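Long-range contacts in ferripyochelin binding protein (Salmonella enterica subsp. enterica serovar Typhimurium, PDB 3R3R), which binds zinc on a left-handed beta-helix of the gamma-class carbonic anhydrase family, although the reaction it may catalyse is not established: residues Q20-D25 and V34-D39; S67-T72 and V96-C101. All blocks are in the same frame, centred on the assembly; numbering follows the deposited sequence.

Overall arrangement
Both contacts join successive coils of one left-handed beta-helix, whose three flat sides are sheets of mainly parallel strands. Interaction 1 comes first along the chain and is complete before interaction 2 opens. It links two early coils at a corner next to strands 23-24 and 34-36, which belong to two different sides. Interaction 2 pairs strands 68-70 and 97-99 in the middle of the third side and carries the zinc site. The centres are about 18 Å apart and the nearest atoms about 7 Å, without touching. One contact thus joins a corner of the coil stack to the C-terminal helix 158-182, through Lys175, while the other builds a metal site farther along the stack.

Interaction 1. Residues Q20-D25 and V34-D39; sequences QRVMID and VRLADD
Arg21 and Asp39 form a salt bridge at a surface corner of the left-handed beta-helix, where the turn between strands 17-18 and 23-24 stacks on the turn that follows strand 34-36. The two side chains lie alongside each other and point the same way. Arg21 grips the carboxylate side-on with two nitrogens: NE reaches Asp39 OD1 at 2.9 Å and NH2 reaches Asp39 OD2, also at 2.9 Å. A bend at chi3 (-61°) turns the NE and NH2 edge of the guanidinium to the carboxylate, and both oxygens lie near its plane, though the carboxylate is twisted 41° against it. Lys175 of helix 158-182 adds a second salt bridge to Asp39 OD1 and a hydrogen bond to Arg21 O, tying the C-terminal helix to this corner.

Asp38 holds the adjoining backbone. Its OD1 takes an almost straight hydrogen bond from Gln20 N at 2.8 Å, approached from above the carboxylate plane, while Gln20 O accepts Asp39 N at 2.9 Å. Asp38 OD2 is linked to Arg21 through a water that accepts a hydrogen bond from Arg21 NH2 and donates one to Asp38 OD2; the direct separation of NH2 and OD2 is 4.2 Å, with no N-H aimed at the oxygen.

Toward the interior the contact becomes apolar. Leu36 CD1 touches Val22 CG1 at 4.1 Å and Ile24 CG1 at 4.1 Å, crossing Val22 at about a right angle. Ile18 touches both Leu36 and Ile24, extending this cluster into strand 17-18. The other methyl of Val22, CG2, lies against Ala37 O.

Two acidic side chains thus meet a backbone N-H, a guanidinium and a lysine at one corner, and the nearby positive charges would be expected to keep Asp39 ionised.

Interaction 2. Residues S67-T72 and V96-C101; sequences SVLHVT and VMLHGC. With ZN (zinc ion), chain B.
His70 and His99 both hold CG anti to the backbone N (chi1 -165° and -152°), which sends their rings side by side from neighbouring rungs of the left-handed beta-helix to one zinc ion. His70 binds it through ND1 at 2.1 Å and His99 through NE2 at 2.0 Å. The rings are turned 78° against each other. Asp51 receives a hydrogen bond from His70 NE2 and Asp117 one from His99 ND1, so second-shell carboxylates help fix both ring rotations. In gamma-class carbonic anhydrases such a zinc lies between subunits of a trimer; in this single-chain assembly three waters complete the shell, and a trimer partner would probably supply a third histidine.

The strands that carry them, 68-70 and 97-99, run parallel and in register. Val68 N bonds to Val96 O, Leu98 N to Val68 O, His70 N to Leu98 O at 3.0 Å, and Gly100 N to His70 O. Gly100 takes a positive phi where the chain turns after the strand. Ser67 OG accepts Val96 N at 3.2 Å and is also bonded to Gln64 O.

Leu69 and Leu98 lie alongside each other on the interior face, CG to CB 4.1 Å, near Leu84 and Ile86. On the zinc face, the bent Met97 chain brings CE within 3.9 Å of Val68 CG1. His70 C lies over the centre of the His99 ring, while Thr72 OG1, itself bonded to Asp117, meets that ring in plane at its edge, 3.5 Å from His99 CE1.

Interaction 1. Residues Q20-D25 and V34-D39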
loop_
_atom_site.group_PDB
_atom_site.type_symbol
_atom_site.label_atom_id
_atom_site.label_comp_id
_atom_site.label_asym_id
_atom_site.label_seq_id
_atom_site.Cartn_x
_atom_site.Cartn_y
_atom_site.Cartn_z
ATOM N N GLN A 20 12.353 11.351 -0.194
ATOM C CA GLN A 20 12.197 12.647 -0.842
ATOM C C GLN A 20 10.933 12.742 -1.689
ATOM O O GLN A 20 10.483 11.753 -2.272
ATOM C CB GLN A 20 13.430 12.958 -1.692
ATOM C CG GLN A 20 14.714 13.023 -0.874
ATOM C CD GLN A 20 14.676 14.120 0.177
ATOM O OE1 GLN A 20 14.420 15.282 -0.136
ATOM N NE2 GLN A 20 14.920 13.753 1.432
ATOM N N ARG A 21 10.381 13.951 -1.750
ATOM C CA ARG A 21 9.189 14.260 -2.534
ATOM C C ARG A 21 8.014 13.367 -2.125
ATOM O O ARG A 21 7.223 12.931 -2.963
ATOM C CB ARG A 21 9.477 14.133 -4.029
ATOM C CG ARG A 21 10.672 14.995 -4.505
ATOM C CD ARG A 21 10.956 14.744 -5.978
ATOM N NE ARG A 21 11.313 13.350 -6.193
ATOM C CZ ARG A 21 12.533 12.855 -6.012
ATOM N NH1 ARG A 21 13.539 13.647 -5.644
ATOM N NH2 ARG A 21 12.742 11.563 -6.220
ATOM N N VAL A 22 7.906 13.082 -0.830
ATOM C CA VAL A 22 6.800 12.274 -0.325
ATOM C C VAL A 22 5.633 13.184 0.032
ATOM O O VAL A 22 5.827 14.203 0.705
ATOM C CB VAL A 22 7.235 11.447 0.904
ATOM C CG1 VAL A 22 6.048 10.692 1.514
ATOM C CG2 VAL A 22 8.305 10.461 0.500
ATOM N N MET A 23 4.431 12.836 -0.428
ATOM C CA MET A 23 3.238 13.531 0.029
ATOM C C MET A 23 2.539 12.697 1.100
ATOM O O MET A 23 2.258 11.523 0.878
ATOM C CB MET A 23 2.249 13.744 -1.119
ATOM C CG MET A 23 0.983 14.469 -0.683
ATOM S SD MET A 23 -0.250 14.568 -2.010
ATOM C CE MET A 23 -0.718 12.846 -2.169
ATOM N N ILE A 24 2.277 13.294 2.257
ATOM C CA ILE A 24 1.410 12.665 3.245
ATOM C C ILE A 24 0.298 13.639 3.566
ATOM O O ILE A 24 0.528 14.688 4.170
ATOM C CB ILE A 24 2.138 12.259 4.535
ATOM C CG1 ILE A 24 3.372 11.407 4.213
ATOM C CG2 ILE A 24 1.187 11.492 5.448
ATOM C CD1 ILE A 24 4.627 11.799 5.001
ATOM N N ASP A 25 -0.916 13.319 3.145
ATOM C CA ASP A 25 -2.000 14.268 3.330
ATOM C C ASP A 25 -2.145 14.630 4.799
ATOM O O ASP A 25 -2.030 13.775 5.676
ATOM C CB ASP A 25 -3.329 13.697 2.858
ATOM C CG ASP A 25 -4.349 14.791 2.653
ATOM O OD1 ASP A 25 -4.240 15.467 1.606
ATOM O OD2 ASP A 25 -5.196 15.034 3.546
ATOM N N VAL A 34 6.865 3.106 9.867
ATOM C CA VAL A 34 6.371 3.178 8.498
ATOM C C VAL A 34 7.467 3.835 7.688
ATOM O O VAL A 34 7.873 4.966 7.967
ATOM C CB VAL A 34 5.077 3.995 8.402
ATOM C CG1 VAL A 34 4.623 4.120 6.954
ATOM C CG2 VAL A 34 3.984 3.336 9.262
ATOM N N ARG A 35 7.951 3.111 6.689
ATOM C CA ARG A 35 9.104 3.522 5.894
ATOM C C ARG A 35 8.594 3.866 4.498
ATOM O O ARG A 35 8.149 2.987 3.770
ATOM C CB ARG A 35 10.110 2.361 5.854
ATOM C CG ARG A 35 10.408 1.782 7.247
ATOM C CD ARG A 35 11.091 0.430 7.205
ATOM N NE ARG A 35 11.126 -0.199 8.527
ATOM C CZ ARG A 35 11.632 -1.406 8.760
ATOM N NH1 ARG A 35 12.153 -2.111 7.755
ATOM N NH2 ARG A 35 11.630 -1.910 9.991
ATOM N N LEU A 36 8.615 5.148 4.141
ATOM C CA LEU A 36 8.058 5.608 2.875
ATOM C C LEU A 36 9.207 6.058 1.993
ATOM O O LEU A 36 9.919 7.015 2.313
ATOM C CB LEU A 36 7.092 6.769 3.096
ATOM C CG LEU A 36 5.934 6.462 4.041
ATOM C CD1 LEU A 36 5.021 7.660 4.113
ATOM C CD2 LEU A 36 5.149 5.209 3.599
ATOM N N ALA A 37 9.396 5.348 0.894
ATOM C CA ALA A 37 10.447 5.660 -0.057
ATOM C C ALA A 37 10.118 6.899 -0.898
ATOM O O ALA A 37 9.031 7.470 -0.792
ATOM C CB ALA A 37 10.719 4.459 -0.928
ATOM N N ASP A 38 11.085 7.337 -1.695
ATOM C CA ASP A 38 10.919 8.510 -2.544
ATOM C C ASP A 38 9.646 8.451 -3.383
ATOM O O ASP A 38 9.285 7.400 -3.910
ATOM C CB ASP A 38 12.079 8.625 -3.532
ATOM C CG ASP A 38 13.420 8.903 -2.875
ATOM O OD1 ASP A 38 13.487 9.252 -1.675
ATOM O OD2 ASP A 38 14.422 8.793 -3.608
ATOM N N ASP A 39 8.997 9.602 -3.532
ATOM C CA ASP A 39 7.880 9.766 -4.459
ATOM C C ASP A 39 6.622 8.991 -4.078
ATOM O O ASP A 39 5.723 8.844 -4.897
ATOM C CB ASP A 39 8.304 9.429 -5.894
ATOM C CG ASP A 39 9.273 10.446 -6.468
ATOM O OD1 ASP A 39 8.959 11.658 -6.469
ATOM O OD2 ASP A 39 10.359 10.029 -6.905
HETATM O O HOH W 1 15.421 11.209 -5.327
#

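Interaction 2. Residues S67-T72 and V96-C101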
loop_
_atom_site.group_PDB
_atom_site.type_symbol
_atom_site.label_atom_id
_atom_site.label_comp_id
_atom_site.label_asym_id
_atom_site.label_seq_id
_atom_site.Cartn_x
_atom_site.Cartn_y
_atom_site.Cartn_z
ATOM N N SER A 67 -7.837 4.269 2.402
ATOM C CA SER A 67 -7.221 2.977 2.665
ATOM C C SER A 67 -6.803 2.826 4.127
ATOM O O SER A 67 -6.547 3.814 4.823
ATOM C CB SER A 67 -6.007 2.775 1.746
ATOM O OG SER A 67 -6.412 2.650 0.390
ATOM N N VAL A 68 -6.718 1.578 4.582
ATOM C CA VAL A 68 -6.165 1.266 5.894
ATOM C C VAL A 68 -5.136 0.169 5.725
ATOM O O VAL A 68 -5.429 -0.862 5.099
ATOM C CB VAL A 68 -7.254 0.835 6.915
ATOM C CG1 VAL A 68 -6.601 0.359 8.229
ATOM C CG2 VAL A 68 -8.224 1.995 7.187
ATOM N N LEU A 69 -3.955 0.398 6.306
ATOM C CA LEU A 69 -2.822 -0.517 6.225
ATOM C C LEU A 69 -2.418 -0.892 7.645
ATOM O O LEU A 69 -2.107 -0.008 8.460
ATOM C CB LEU A 69 -1.646 0.176 5.523
ATOM C CG LEU A 69 -1.650 0.208 3.987
ATOM C CD1 LEU A 69 -2.879 0.927 3.415
ATOM C CD2 LEU A 69 -0.382 0.861 3.483
ATOM N N HIS A 70 -2.439 -2.191 7.946
ATOM C CA HIS A 70 -2.007 -2.663 9.255
ATOM C C HIS A 70 -1.282 -4.011 9.107
ATOM O O HIS A 70 -1.002 -4.460 7.992
ATOM C CB HIS A 70 -3.192 -2.703 10.236
ATOM C CG HIS A 70 -2.788 -2.826 11.676
ATOM N ND1 HIS A 70 -3.367 -3.725 12.548
ATOM C CD2 HIS A 70 -1.841 -2.168 12.391
ATOM C CE1 HIS A 70 -2.803 -3.607 13.737
ATOM N NE2 HIS A 70 -1.876 -2.669 13.670
ATOM N N VAL A 71 -0.948 -4.608 10.249
ATOM C CA VAL A 71 0.040 -5.673 10.350
ATOM C C VAL A 71 -0.324 -6.569 11.536
ATOM O O VAL A 71 -1.100 -6.156 12.409
ATOM C CB VAL A 71 1.444 -5.074 10.601
ATOM C CG1 VAL A 71 1.974 -4.390 9.339
ATOM C CG2 VAL A 71 1.440 -4.100 11.802
ATOM N N THR A 72 0.231 -7.783 11.576
ATOM C CA THR A 72 0.009 -8.693 12.694
ATOM C C THR A 72 1.235 -8.722 13.607
ATOM O O THR A 72 2.389 -8.737 13.152
ATOM C CB THR A 72 -0.367 -10.110 12.183
ATOM O OG1 THR A 72 -1.668 -10.032 11.585
ATOM C CG2 THR A 72 -0.438 -11.134 13.317
ATOM N N VAL A 96 -8.811 0.632 0.047
ATOM C CA VAL A 96 -8.257 -0.712 0.131
ATOM C C VAL A 96 -7.821 -1.033 1.559
ATOM O O VAL A 96 -7.345 -0.152 2.292
ATOM C CB VAL A 96 -7.102 -0.869 -0.888
ATOM C CG1 VAL A 96 -6.244 -2.085 -0.576
ATOM C CG2 VAL A 96 -7.692 -0.967 -2.285
ATOM N N MET A 97 -8.022 -2.286 1.953
ATOM C CA MET A 97 -7.566 -2.813 3.231
ATOM C C MET A 97 -6.385 -3.737 2.983
ATOM O O MET A 97 -6.558 -4.785 2.336
ATOM C CB MET A 97 -8.716 -3.638 3.822
ATOM C CG MET A 97 -8.417 -4.289 5.163
ATOM S SD MET A 97 -8.284 -3.101 6.502
ATOM C CE MET A 97 -6.602 -3.381 7.057
ATOM N N LEU A 98 -5.200 -3.365 3.468
ATOM C CA LEU A 98 -4.011 -4.231 3.350
ATOM C C LEU A 98 -3.591 -4.634 4.735
ATOM O O LEU A 98 -3.419 -3.764 5.599
ATOM C CB LEU A 98 -2.842 -3.492 2.690
ATOM C CG LEU A 98 -3.066 -3.002 1.252
ATOM C CD1 LEU A 98 -1.789 -2.316 0.738
ATOM C CD2 LEU A 98 -3.519 -4.111 0.328
ATOM N N HIS A 99 -3.397 -5.925 4.958
ATOM C CA HIS A 99 -3.050 -6.391 6.291
ATOM C C HIS A 99 -1.959 -7.446 6.197
ATOM O O HIS A 99 -2.214 -8.562 5.748
ATOM C CB HIS A 99 -4.267 -6.977 7.020
ATOM C CG HIS A 99 -4.184 -6.845 8.514
ATOM N ND1 HIS A 99 -3.466 -7.711 9.309
ATOM C CD2 HIS A 99 -4.682 -5.899 9.345
ATOM C CE1 HIS A 99 -3.551 -7.311 10.568
ATOM N NE2 HIS A 99 -4.303 -6.226 10.622
ATOM N N GLY A 100 -0.740 -7.105 6.612
ATOM C CA GLY A 100 0.309 -8.092 6.796
ATOM C C GLY A 100 0.710 -8.880 5.564
ATOM O O GLY A 100 1.166 -10.015 5.681
ATOM N N CYS A 101 0.592 -8.274 4.389
ATOM C CA CYS A 101 0.842 -8.965 3.131
ATOM C C CYS A 101 2.115 -8.443 2.463
ATOM O O CYS A 101 2.737 -7.481 2.950
ATOM C CB CYS A 101 -0.369 -8.819 2.209
ATOM S SG CYS A 101 -0.864 -7.092 1.902
HETATM ZN ZN ZN B . -4.871 -5.193 12.259
HETATM O O HOH W 2 -3.682 -6.805 13.387
HETATM O O HOH W 3 -5.464 -5.491 14.132
HETATM O O HOH W 4 -6.292 -7.024 12.219
#